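Local coordinates for tetraacyldisaccharide 4'-kinase (Aquifex aeolicus, PDB 4ITN), which probably transfers the gamma-phosphate of ATP to the 4'-position of a tetraacyldisaccharide 1-phosphate, yielding lipid IVA in the lipid A pathway, at residues 43-48 with 154-159; 11-16 with 162-167; 69-74 with 136-141; 201-206 with 299-304. All coordinates share one frame; numbering follows the deposited sequence.

Contact 1: 43-48 with 154-159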
# COMPACT_ATOMS: atom_id res chain seq x y z
N ASN A 43 -7.81 -3.79 3.79
CA ASN A 43 -9.12 -3.55 3.18
C ASN A 43 -9.94 -4.83 2.99
O ASN A 43 -9.42 -5.93 3.10
CB ASN A 43 -8.97 -2.86 1.82
CG ASN A 43 -7.56 -2.36 1.57
OD1 ASN A 43 -6.58 -2.93 2.04
ND2 ASN A 43 -7.45 -1.29 0.80
N LEU A 44 -11.23 -4.66 2.69
CA LEU A 44 -12.08 -5.76 2.24
C LEU A 44 -11.75 -6.25 0.84
O LEU A 44 -11.68 -7.45 0.59
CB LEU A 44 -13.55 -5.35 2.35
CG LEU A 44 -13.94 -4.82 3.72
CD1 LEU A 44 -15.41 -4.43 3.77
CD2 LEU A 44 -13.61 -5.83 4.81
N SER A 45 -11.55 -5.30 -0.06
CA SER A 45 -11.14 -5.57 -1.43
C SER A 45 -9.63 -5.60 -1.49
O SER A 45 -8.97 -5.31 -0.51
CB SER A 45 -11.70 -4.52 -2.39
OG SER A 45 -11.83 -3.26 -1.76
N VAL A 46 -9.08 -5.96 -2.64
CA VAL A 46 -7.64 -5.96 -2.77
C VAL A 46 -7.07 -4.55 -2.63
O VAL A 46 -7.54 -3.60 -3.26
CB VAL A 46 -7.19 -6.56 -4.11
CG1 VAL A 46 -5.69 -6.81 -4.11
CG2 VAL A 46 -7.95 -7.86 -4.38
N GLY A 47 -6.04 -4.44 -1.81
CA GLY A 47 -5.29 -3.21 -1.58
C GLY A 47 -4.63 -2.68 -2.84
O GLY A 47 -3.91 -3.42 -3.54
N GLY A 48 -4.87 -1.41 -3.14
CA GLY A 48 -4.28 -0.73 -4.29
C GLY A 48 -3.36 0.40 -3.86
O GLY A 48 -2.77 0.34 -2.76
N LEU A 154 -9.35 0.31 5.52
CA LEU A 154 -9.59 1.28 4.46
C LEU A 154 -10.81 0.81 3.68
O LEU A 154 -10.97 -0.38 3.42
CB LEU A 154 -8.36 1.37 3.54
CG LEU A 154 -7.29 2.38 3.96
CD1 LEU A 154 -6.83 2.17 5.41
CD2 LEU A 154 -6.09 2.29 3.02
N LEU A 155 -11.69 1.75 3.33
CA LEU A 155 -12.88 1.47 2.52
C LEU A 155 -12.99 2.56 1.46
O LEU A 155 -12.92 3.74 1.79
CB LEU A 155 -14.15 1.58 3.38
CG LEU A 155 -14.68 0.44 4.24
CD1 LEU A 155 -15.99 0.92 4.85
CD2 LEU A 155 -14.89 -0.84 3.43
N LYS A 156 -13.18 2.17 0.20
CA LYS A 156 -13.51 3.15 -0.84
C LYS A 156 -15.00 3.05 -1.14
O LYS A 156 -15.66 2.08 -0.73
CB LYS A 156 -12.66 2.95 -2.11
CG LYS A 156 -12.80 1.58 -2.76
CD LYS A 156 -11.83 1.38 -3.92
CE LYS A 156 -11.77 -0.11 -4.30
NZ LYS A 156 -10.78 -0.43 -5.38
N LYS A 157 -15.53 4.05 -1.83
CA LYS A 157 -16.95 4.08 -2.20
C LYS A 157 -17.41 2.77 -2.86
O LYS A 157 -18.47 2.24 -2.54
CB LYS A 157 -17.20 5.26 -3.14
CG LYS A 157 -18.64 5.43 -3.61
CD LYS A 157 -18.70 6.51 -4.68
CE LYS A 157 -20.11 6.97 -4.95
NZ LYS A 157 -20.11 8.13 -5.88
N LYS A 158 -16.58 2.27 -3.77
CA LYS A 158 -16.93 1.12 -4.60
C LYS A 158 -17.15 -0.16 -3.77
O LYS A 158 -17.95 -1.03 -4.15
CB LYS A 158 -15.84 0.91 -5.67
CG LYS A 158 -16.06 -0.29 -6.59
CD LYS A 158 -14.98 -0.35 -7.67
CE LYS A 158 -14.92 -1.74 -8.33
NZ LYS A 158 -16.24 -2.23 -8.85
N ASP A 159 -16.45 -0.24 -2.65
CA ASP A 159 -16.56 -1.37 -1.73
C ASP A 159 -17.99 -1.56 -1.23
O ASP A 159 -18.46 -2.69 -1.11
CB ASP A 159 -15.64 -1.16 -0.52
CG ASP A 159 -14.16 -1.28 -0.87
OD1 ASP A 159 -13.82 -2.06 -1.79
OD2 ASP A 159 -13.35 -0.60 -0.21
O HOH W 1 -12.13 -2.24 1.89
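Ser45 and Asp159 meet through their polar ends, and the other polar links of this contact gather round the same carboxylate. Ser45 OG donates to OD1 of Asp159, though the modelled separation of 2.3 Å is too short to be taken at face value. The second oxygen has other work: Asp159 OD2 accepts the backbone N-H of Lys156 at 2.8 Å, the donor standing well above the carboxylate plane. With chi1 near -70°, Asp159 keeps CG opposite its own carbonyl carbon and beside its N, which turns the carboxylate back over the bend that begins at Lys156.

A water extends this network to the backbone. It accepts from Leu44 N at 2.7 Å and donates both to Leu154 O and, at 2.9 Å, to Asp159 OD2, so that OD2 takes one protein and one water donor. The residues thus tied to the end of strand 150-155 open the P-loop: Ser45 begins the predicted ATP-binding run, which leads through Gly48, the N-cap of helix 49-61, to Lys51 and Thr52.

The apolar pair is Leu44 with Leu155: CD1 of Leu44 rests on CD2 of Leu155 at 3.6 Å, one methyl against another. Two looser approaches accompany it. At Asn43 the amide nitrogen ND2 passes 3.9 Å from CB of Leu154, while the aliphatic part of Lys156 brings CE near Ser45 OG.

Contact 2: 11-16 with 162-167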
# COMPACT_ATOMS: atom_id res chain seq x y z
N TYR A 11 -21.42 -17.66 -3.52
CA TYR A 11 -22.25 -18.14 -2.41
C TYR A 11 -21.46 -19.16 -1.57
O TYR A 11 -21.46 -19.09 -0.35
CB TYR A 11 -23.55 -18.75 -2.92
CG TYR A 11 -24.49 -17.77 -3.59
CD1 TYR A 11 -24.64 -16.48 -3.11
CD2 TYR A 11 -25.24 -18.14 -4.71
CE1 TYR A 11 -25.51 -15.58 -3.72
CE2 TYR A 11 -26.10 -17.26 -5.33
CZ TYR A 11 -26.23 -15.98 -4.83
OH TYR A 11 -27.09 -15.10 -5.45
N LEU A 12 -20.78 -20.07 -2.25
CA LEU A 12 -19.88 -21.00 -1.57
C LEU A 12 -18.76 -20.29 -0.78
O LEU A 12 -18.58 -20.51 0.42
CB LEU A 12 -19.26 -21.97 -2.57
CG LEU A 12 -18.25 -22.96 -1.98
CD1 LEU A 12 -18.91 -23.83 -0.91
CD2 LEU A 12 -17.63 -23.81 -3.07
N TYR A 13 -18.00 -19.44 -1.48
CA TYR A 13 -16.88 -18.74 -0.87
C TYR A 13 -17.30 -18.01 0.42
O TYR A 13 -16.54 -17.93 1.39
CB TYR A 13 -16.26 -17.76 -1.86
CG TYR A 13 -15.14 -16.92 -1.28
CD1 TYR A 13 -13.88 -17.47 -1.05
CD2 TYR A 13 -15.33 -15.57 -1.00
CE1 TYR A 13 -12.85 -16.70 -0.52
CE2 TYR A 13 -14.32 -14.80 -0.48
CZ TYR A 13 -13.07 -15.36 -0.24
OH TYR A 13 -12.06 -14.59 0.28
N GLU A 14 -18.53 -17.51 0.42
CA GLU A 14 -19.05 -16.83 1.59
C GLU A 14 -19.11 -17.76 2.80
O GLU A 14 -18.76 -17.36 3.90
CB GLU A 14 -20.43 -16.26 1.31
CG GLU A 14 -20.96 -15.37 2.43
CD GLU A 14 -22.16 -14.54 2.01
OE1 GLU A 14 -22.92 -14.99 1.11
OE2 GLU A 14 -22.34 -13.44 2.59
N LYS A 15 -19.56 -18.99 2.61
CA LYS A 15 -19.62 -19.89 3.75
C LYS A 15 -18.23 -20.27 4.29
O LYS A 15 -18.05 -20.41 5.49
CB LYS A 15 -20.46 -21.13 3.44
CG LYS A 15 -21.88 -20.78 2.98
CD LYS A 15 -22.90 -21.77 3.50
CE LYS A 15 -23.77 -22.27 2.38
NZ LYS A 15 -22.89 -22.58 1.22
N ILE A 16 -17.26 -20.40 3.39
CA ILE A 16 -15.89 -20.69 3.78
C ILE A 16 -15.35 -19.57 4.68
O ILE A 16 -14.93 -19.82 5.82
CB ILE A 16 -14.96 -20.85 2.54
CG1 ILE A 16 -15.29 -22.13 1.78
CG2 ILE A 16 -13.51 -20.88 2.97
CD1 ILE A 16 -14.46 -22.32 0.50
N ASP A 162 -20.12 -3.45 -3.60
CA ASP A 162 -19.44 -4.56 -4.26
C ASP A 162 -20.01 -5.88 -3.72
O ASP A 162 -20.94 -5.87 -2.90
CB ASP A 162 -17.93 -4.47 -4.00
CG ASP A 162 -17.11 -5.10 -5.11
OD1 ASP A 162 -17.52 -6.16 -5.65
OD2 ASP A 162 -16.04 -4.54 -5.44
N ARG A 163 -19.47 -7.01 -4.18
CA ARG A 163 -19.93 -8.33 -3.77
C ARG A 163 -18.71 -9.21 -3.57
O ARG A 163 -17.62 -8.84 -4.00
CB ARG A 163 -20.85 -8.94 -4.84
CG ARG A 163 -22.14 -8.18 -5.09
CD ARG A 163 -23.07 -8.95 -6.03
NE ARG A 163 -23.61 -10.16 -5.42
CZ ARG A 163 -24.81 -10.26 -4.86
NH1 ARG A 163 -25.62 -9.21 -4.82
NH2 ARG A 163 -25.20 -11.41 -4.32
N LEU A 164 -18.88 -10.37 -2.94
CA LEU A 164 -17.75 -11.25 -2.66
C LEU A 164 -17.15 -11.84 -3.92
O LEU A 164 -17.86 -12.11 -4.89
CB LEU A 164 -18.18 -12.40 -1.75
CG LEU A 164 -18.35 -12.07 -0.27
CD1 LEU A 164 -19.30 -13.04 0.38
CD2 LEU A 164 -16.99 -12.15 0.40
N LEU A 165 -15.83 -12.05 -3.89
CA LEU A 165 -15.13 -12.86 -4.88
C LEU A 165 -15.90 -14.14 -5.13
O LEU A 165 -16.51 -14.68 -4.20
CB LEU A 165 -13.74 -13.22 -4.36
CG LEU A 165 -12.73 -12.08 -4.16
CD1 LEU A 165 -11.57 -12.54 -3.27
CD2 LEU A 165 -12.22 -11.61 -5.52
N PRO A 166 -15.88 -14.66 -6.37
CA PRO A 166 -15.29 -14.06 -7.57
C PRO A 166 -16.27 -13.16 -8.33
O PRO A 166 -15.87 -12.49 -9.28
CB PRO A 166 -14.93 -15.29 -8.43
CG PRO A 166 -15.04 -16.48 -7.51
CD PRO A 166 -16.11 -16.10 -6.54
N ALA A 167 -17.54 -13.15 -7.93
CA ALA A 167 -18.53 -12.30 -8.58
C ALA A 167 -18.20 -10.82 -8.41
O ALA A 167 -18.44 -10.02 -9.31
CB ALA A 167 -19.93 -12.60 -8.07
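Tyr13 overlaps two consecutive leucines, its ring running alongside Leu165 and at about a right angle to Leu164. The methyl CD2 of Leu164 comes to the ring edge, near its plane, 3.9 Å from Tyr13 CE2. Further back on the same ring, Tyr13 CD2 lies 3.5 Å from Leu165 O. The phenol end reaches past CD1 of Leu165, and its OH is hydrogen-bonded to the backbone carbonyl of Arg171. Tyr13 carries CG opposite its own N (chi1 176°), a setting that carries the ring out from the helix to lie beside Leu165.

Leu164 works as a fork. While CD2 meets the tyrosine, CD1 sits against the extended aliphatic chain of Glu14, 3.5 Å from its CG, so the glutamate contributes carbon here rather than charge. At the outer margin, Tyr11 CE1 approaches the guanidinium edge of Arg163, 4.2 Å from NH2, a loose touch on the surface. Shortening Tyr13 to an alanine would probably leave the carbonyl of Arg171 without this donor and open a gap beside both leucines.

The cis peptide before Pro166 lies in this same loop, which links strands 150-155 and 182-185 and brings the side chain of Leu165 to about 6 Å from that of Val46. The contact is thus a surface docking of the N-terminal helix 7-25 onto a loop bordering the predicted ATP site of a P-loop kinase.

Contact 3: 69-74 with 136-141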
# COMPACT_ATOMS: atom_id res chain seq x y z
N ILE A 69 7.78 -2.34 8.78
CA ILE A 69 6.59 -2.76 8.06
C ILE A 69 6.69 -4.27 7.83
O ILE A 69 7.72 -4.78 7.40
CB ILE A 69 6.49 -2.02 6.70
CG1 ILE A 69 6.16 -0.53 6.93
CG2 ILE A 69 5.45 -2.67 5.80
CD1 ILE A 69 6.23 0.28 5.63
N LEU A 70 5.62 -5.00 8.14
CA LEU A 70 5.55 -6.44 7.83
C LEU A 70 4.66 -6.65 6.62
O LEU A 70 3.45 -6.49 6.72
CB LEU A 70 4.92 -7.22 9.00
CG LEU A 70 5.74 -7.11 10.30
CD1 LEU A 70 5.10 -7.90 11.45
CD2 LEU A 70 7.14 -7.63 9.99
N SER A 71 5.26 -6.97 5.48
CA SER A 71 4.50 -7.17 4.26
C SER A 71 4.42 -8.67 3.98
O SER A 71 5.20 -9.46 4.52
CB SER A 71 5.17 -6.48 3.06
OG SER A 71 5.29 -5.09 3.29
N ARG A 72 3.47 -9.06 3.14
CA ARG A 72 3.28 -10.47 2.80
C ARG A 72 4.34 -10.98 1.83
O ARG A 72 4.84 -12.10 1.97
CB ARG A 72 1.90 -10.69 2.18
CG ARG A 72 1.61 -12.17 1.89
CD ARG A 72 0.15 -12.37 1.55
NE ARG A 72 -0.20 -13.79 1.45
CZ ARG A 72 -1.40 -14.25 1.11
NH1 ARG A 72 -1.62 -15.55 1.06
NH2 ARG A 72 -2.39 -13.40 0.84
N GLY A 73 4.68 -10.17 0.84
CA GLY A 73 5.57 -10.64 -0.20
C GLY A 73 4.81 -11.36 -1.30
O GLY A 73 5.14 -12.49 -1.66
N TYR A 74 3.81 -10.70 -1.87
CA TYR A 74 3.15 -11.24 -3.04
C TYR A 74 4.12 -11.20 -4.22
O TYR A 74 4.90 -10.25 -4.34
CB TYR A 74 1.87 -10.47 -3.34
CG TYR A 74 1.19 -10.92 -4.62
CD1 TYR A 74 0.45 -12.09 -4.65
CD2 TYR A 74 1.28 -10.17 -5.78
CE1 TYR A 74 -0.18 -12.51 -5.80
CE2 TYR A 74 0.65 -10.59 -6.95
CZ TYR A 74 -0.08 -11.76 -6.95
OH TYR A 74 -0.70 -12.18 -8.10
N ILE A 136 3.97 -2.19 11.46
CA ILE A 136 2.80 -1.91 10.65
C ILE A 136 2.57 -3.12 9.76
O ILE A 136 3.47 -3.53 9.03
CB ILE A 136 2.98 -0.65 9.80
CG1 ILE A 136 3.16 0.59 10.71
CG2 ILE A 136 1.78 -0.45 8.87
CD1 ILE A 136 3.72 1.80 9.90
N LEU A 137 1.38 -3.71 9.85
CA LEU A 137 1.05 -4.82 8.95
C LEU A 137 0.55 -4.22 7.66
O LEU A 137 -0.53 -3.63 7.62
CB LEU A 137 -0.07 -5.71 9.51
CG LEU A 137 0.14 -6.32 10.89
CD1 LEU A 137 -0.85 -7.48 11.10
CD2 LEU A 137 1.58 -6.80 10.97
N ASP A 138 1.31 -4.39 6.60
CA ASP A 138 0.84 -4.02 5.28
C ASP A 138 -0.14 -5.11 4.87
O ASP A 138 0.18 -6.29 4.92
CB ASP A 138 2.03 -3.97 4.32
CG ASP A 138 1.62 -3.68 2.90
OD1 ASP A 138 0.47 -3.27 2.67
OD2 ASP A 138 2.47 -3.86 2.00
N ASP A 139 -1.35 -4.72 4.46
CA ASP A 139 -2.36 -5.69 4.06
C ASP A 139 -2.67 -6.77 5.11
O ASP A 139 -2.65 -7.95 4.80
CB ASP A 139 -1.97 -6.35 2.73
CG ASP A 139 -3.13 -7.05 2.07
OD1 ASP A 139 -4.21 -7.16 2.70
OD2 ASP A 139 -2.97 -7.51 0.93
N GLY A 140 -2.89 -6.36 6.36
CA GLY A 140 -3.12 -7.29 7.45
C GLY A 140 -4.52 -7.56 8.00
O GLY A 140 -4.64 -8.25 9.01
N PHE A 141 -5.57 -7.03 7.39
CA PHE A 141 -6.90 -7.09 7.98
C PHE A 141 -7.40 -8.54 8.06
O PHE A 141 -8.01 -8.92 9.06
CB PHE A 141 -7.87 -6.21 7.19
CG PHE A 141 -9.19 -6.01 7.87
CD1 PHE A 141 -9.31 -5.13 8.92
CD2 PHE A 141 -10.31 -6.70 7.45
CE1 PHE A 141 -10.53 -4.95 9.56
CE2 PHE A 141 -11.55 -6.51 8.07
CZ PHE A 141 -11.66 -5.64 9.12
O HOH W 2 1.54 -7.26 2.23
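Leu70 takes part in both backbone hydrogen bonds between 69-74 and 136-141; Ile136 continues the pairing with a bond to Cys68. The N-H of Leu70 points at Ile136 O over 2.8 Å and nearly straight, with an angle of 165° at the hydrogen. Its carbonyl accepts Asp138 N at 3.0 Å, this time with the donor above the carbonyl plane, and also takes a weak bond from Arg119. One residue bonded to the two neighbours of its opposite number, here Ile136 and Asp138 around Leu137, is the mark of parallel pairing; the short axes diverge by 26°.

Beyond the last pairing the strands part, and other donors take over. A water accepts from Arg72 N at 2.8 Å and donates to Asp138 O, which a guanidinium nitrogen of Arg119 also reaches. The side chain of Asp138 is likewise held at both oxygens. OD1 forms a salt bridge with Lys51 of the P-loop, and OD2 receives a weak hydrogen bond, 3.3 Å long, from Ser71 OG. Arg72 turns elsewhere, its NE paired with Glu117.

Packing follows the two faces of the pair. Leu70 CD1 meets Leu137 CD2 at 3.7 Å on one face; on the other, Ile69 and Ile136 lie under helix 49-61, and the CG2 branch of Ile69 reaches CB of Asp138.

A hydrophobic parallel strand that carries, towards its C-terminal end, an aspartate paired with the P-loop lysine Lys51 resembles the Walker B strand of P-loop NTPases, consistent with a place at the phosphate-handling end of the predicted nucleotide site.

Contact 4: 201-206 with 299-304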
# COMPACT_ATOMS: atom_id res chain seq x y z
N THR A 201 -13.52 7.54 12.34
CA THR A 201 -13.58 7.54 10.88
C THR A 201 -12.82 8.75 10.32
O THR A 201 -12.92 9.84 10.86
CB THR A 201 -15.05 7.54 10.40
OG1 THR A 201 -15.72 6.36 10.88
CG2 THR A 201 -15.14 7.59 8.87
N PHE A 202 -12.06 8.56 9.24
CA PHE A 202 -11.19 9.62 8.72
C PHE A 202 -11.24 9.65 7.19
O PHE A 202 -10.88 8.67 6.54
CB PHE A 202 -9.74 9.40 9.19
CG PHE A 202 -9.62 9.18 10.67
CD1 PHE A 202 -9.70 7.90 11.20
CD2 PHE A 202 -9.43 10.26 11.53
CE1 PHE A 202 -9.60 7.70 12.58
CE2 PHE A 202 -9.32 10.06 12.91
CZ PHE A 202 -9.41 8.79 13.43
N LYS A 203 -11.68 10.76 6.62
CA LYS A 203 -11.67 10.91 5.16
C LYS A 203 -10.23 11.04 4.67
O LYS A 203 -9.46 11.82 5.24
CB LYS A 203 -12.48 12.14 4.72
CG LYS A 203 -13.94 12.16 5.15
CD LYS A 203 -14.83 12.50 3.95
CE LYS A 203 -16.18 13.03 4.38
NZ LYS A 203 -16.06 14.42 4.92
N MET A 204 -9.87 10.30 3.63
CA MET A 204 -8.52 10.39 3.07
C MET A 204 -8.51 10.94 1.64
O MET A 204 -9.18 10.42 0.75
CB MET A 204 -7.82 9.03 3.11
CG MET A 204 -6.49 9.04 2.36
SD MET A 204 -5.65 7.46 2.54
CE MET A 204 -5.28 7.11 0.81
N PHE A 205 -7.74 12.01 1.44
CA PHE A 205 -7.58 12.64 0.14
C PHE A 205 -6.13 12.42 -0.24
O PHE A 205 -5.27 12.38 0.63
CB PHE A 205 -7.80 14.15 0.23
CG PHE A 205 -9.22 14.55 0.52
CD1 PHE A 205 -9.76 14.38 1.79
CD2 PHE A 205 -10.01 15.10 -0.47
CE1 PHE A 205 -11.07 14.76 2.06
CE2 PHE A 205 -11.32 15.48 -0.21
CZ PHE A 205 -11.85 15.30 1.06
N ARG A 206 -5.85 12.29 -1.52
CA ARG A 206 -4.47 12.33 -1.97
C ARG A 206 -4.31 13.50 -2.90
O ARG A 206 -5.19 13.76 -3.71
CB ARG A 206 -4.07 11.03 -2.66
CG ARG A 206 -4.05 9.86 -1.71
CD ARG A 206 -3.43 8.66 -2.36
NE ARG A 206 -4.26 8.18 -3.46
CZ ARG A 206 -3.93 7.16 -4.24
NH1 ARG A 206 -2.79 6.51 -4.05
NH2 ARG A 206 -4.75 6.79 -5.22
N LYS A 299 -3.79 13.60 2.57
CA LYS A 299 -4.35 14.55 3.52
C LYS A 299 -5.49 13.86 4.26
O LYS A 299 -6.48 13.47 3.65
CB LYS A 299 -4.88 15.82 2.84
CG LYS A 299 -3.99 16.41 1.75
CD LYS A 299 -2.81 17.20 2.30
CE LYS A 299 -2.06 17.89 1.18
NZ LYS A 299 -1.02 18.79 1.71
N LEU A 300 -5.37 13.73 5.57
CA LEU A 300 -6.37 13.02 6.35
C LEU A 300 -7.15 13.99 7.25
O LEU A 300 -6.55 14.75 8.01
CB LEU A 300 -5.68 11.96 7.20
CG LEU A 300 -6.58 10.80 7.65
CD1 LEU A 300 -6.76 9.82 6.51
CD2 LEU A 300 -5.97 10.13 8.83
N GLU A 301 -8.47 13.96 7.15
CA GLU A 301 -9.31 14.79 8.02
C GLU A 301 -9.23 14.29 9.45
O GLU A 301 -9.13 13.07 9.67
CB GLU A 301 -10.77 14.78 7.54
CG GLU A 301 -11.03 15.54 6.25
CD GLU A 301 -12.51 15.74 6.00
OE1 GLU A 301 -13.32 15.47 6.93
OE2 GLU A 301 -12.87 16.17 4.88
N ARG A 302 -9.30 15.21 10.41
CA ARG A 302 -9.21 14.88 11.84
C ARG A 302 -7.91 14.14 12.16
O ARG A 302 -7.91 13.20 12.96
CB ARG A 302 -10.41 14.04 12.29
CG ARG A 302 -11.69 14.84 12.49
CD ARG A 302 -12.93 14.03 12.12
NE ARG A 302 -12.84 12.63 12.53
CZ ARG A 302 -13.20 12.17 13.73
NH1 ARG A 302 -13.66 13.01 14.65
NH2 ARG A 302 -13.09 10.88 14.01
N GLU A 303 -6.83 14.57 11.50
CA GLU A 303 -5.51 13.95 11.67
C GLU A 303 -5.13 13.76 13.14
O GLU A 303 -4.66 12.69 13.54
CB GLU A 303 -4.44 14.80 10.97
CG GLU A 303 -3.02 14.30 11.11
CD GLU A 303 -2.09 14.97 10.11
OE1 GLU A 303 -1.67 16.13 10.37
OE2 GLU A 303 -1.81 14.36 9.05
N GLU A 304 -5.36 14.79 13.93
CA GLU A 304 -5.01 14.78 15.35
C GLU A 304 -5.70 13.67 16.15
O GLU A 304 -5.12 13.16 17.11
CB GLU A 304 -5.21 16.17 15.99
CG GLU A 304 -4.14 17.18 15.53
CD GLU A 304 -4.50 18.65 15.83
OE1 GLU A 304 -4.90 19.37 14.89
OE2 GLU A 304 -4.36 19.09 17.01
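Phe205 and Lys299 form a hydrogen-bonded antiparallel pair: Lys299 N donates to Phe205 O at 2.7 Å, and Phe205 N returns a bond to Lys299 O. Two residues along, Glu301 N reaches Lys203 O at 3.0 Å, in the carbonyl plane and almost straight at 167°. The guanidinium of Arg302 then takes up Thr201 O, with NE at 3.3 Å and a weaker bond from NH2. Arg302 holds the third position of a type II turn, with positive phi, and its side chain, bent at chi2 and chi3, brings the guanidinium to that carbonyl.

Glu301 and Lys203 run side by side, their ends joined by a salt bridge of 3.6 Å between Lys203 NZ and Glu301 OE1; Glu194 also pairs with that lysine. The carboxylate lies within 15° of parallel to the Phe205 ring, whose CE1 is 3.6 Å from OE2. Replacing Glu301 by an alanine would probably cost Lys203 this acidic partner, leaving it Glu194, and strip cover from Phe205.

On the opposite face, Leu300 spreads its methyls, CD1 against Met204 CB at 3.6 Å and CD2 towards Phe202. The Phe202 ring in turn presents its edge to Glu301 O, 3.4 Å from CD2. This apolar face packs on Phe54 of helix 49-61 and Leu306 of helix 303-311, while strand 182-185 flanks strand 201-212, the partner of strand 291-300.

Contacts 1 and 3 are buried and flank the P-loop from two directions: strands 150-155 and 134-138 both pair with strand 38-43, and the two contacts meet where Leu44 packs on Phe141. Each sets an acidic side chain beside predicted ATP-binding residues, but contact 1 is bridged by a water and a serine-aspartate approach of doubtful length, where contact 3 has regular parallel pairing. Contact 4, partly buried, has antiparallel pairing and a salt bridge towards its more exposed face; it shares helix 49-61 as a packing partner with 1 and 3. Contact 2 lies at the surface, its two segments joined by apolar packing; its loop segment 162-167 follows soon after 154-159 of contact 1.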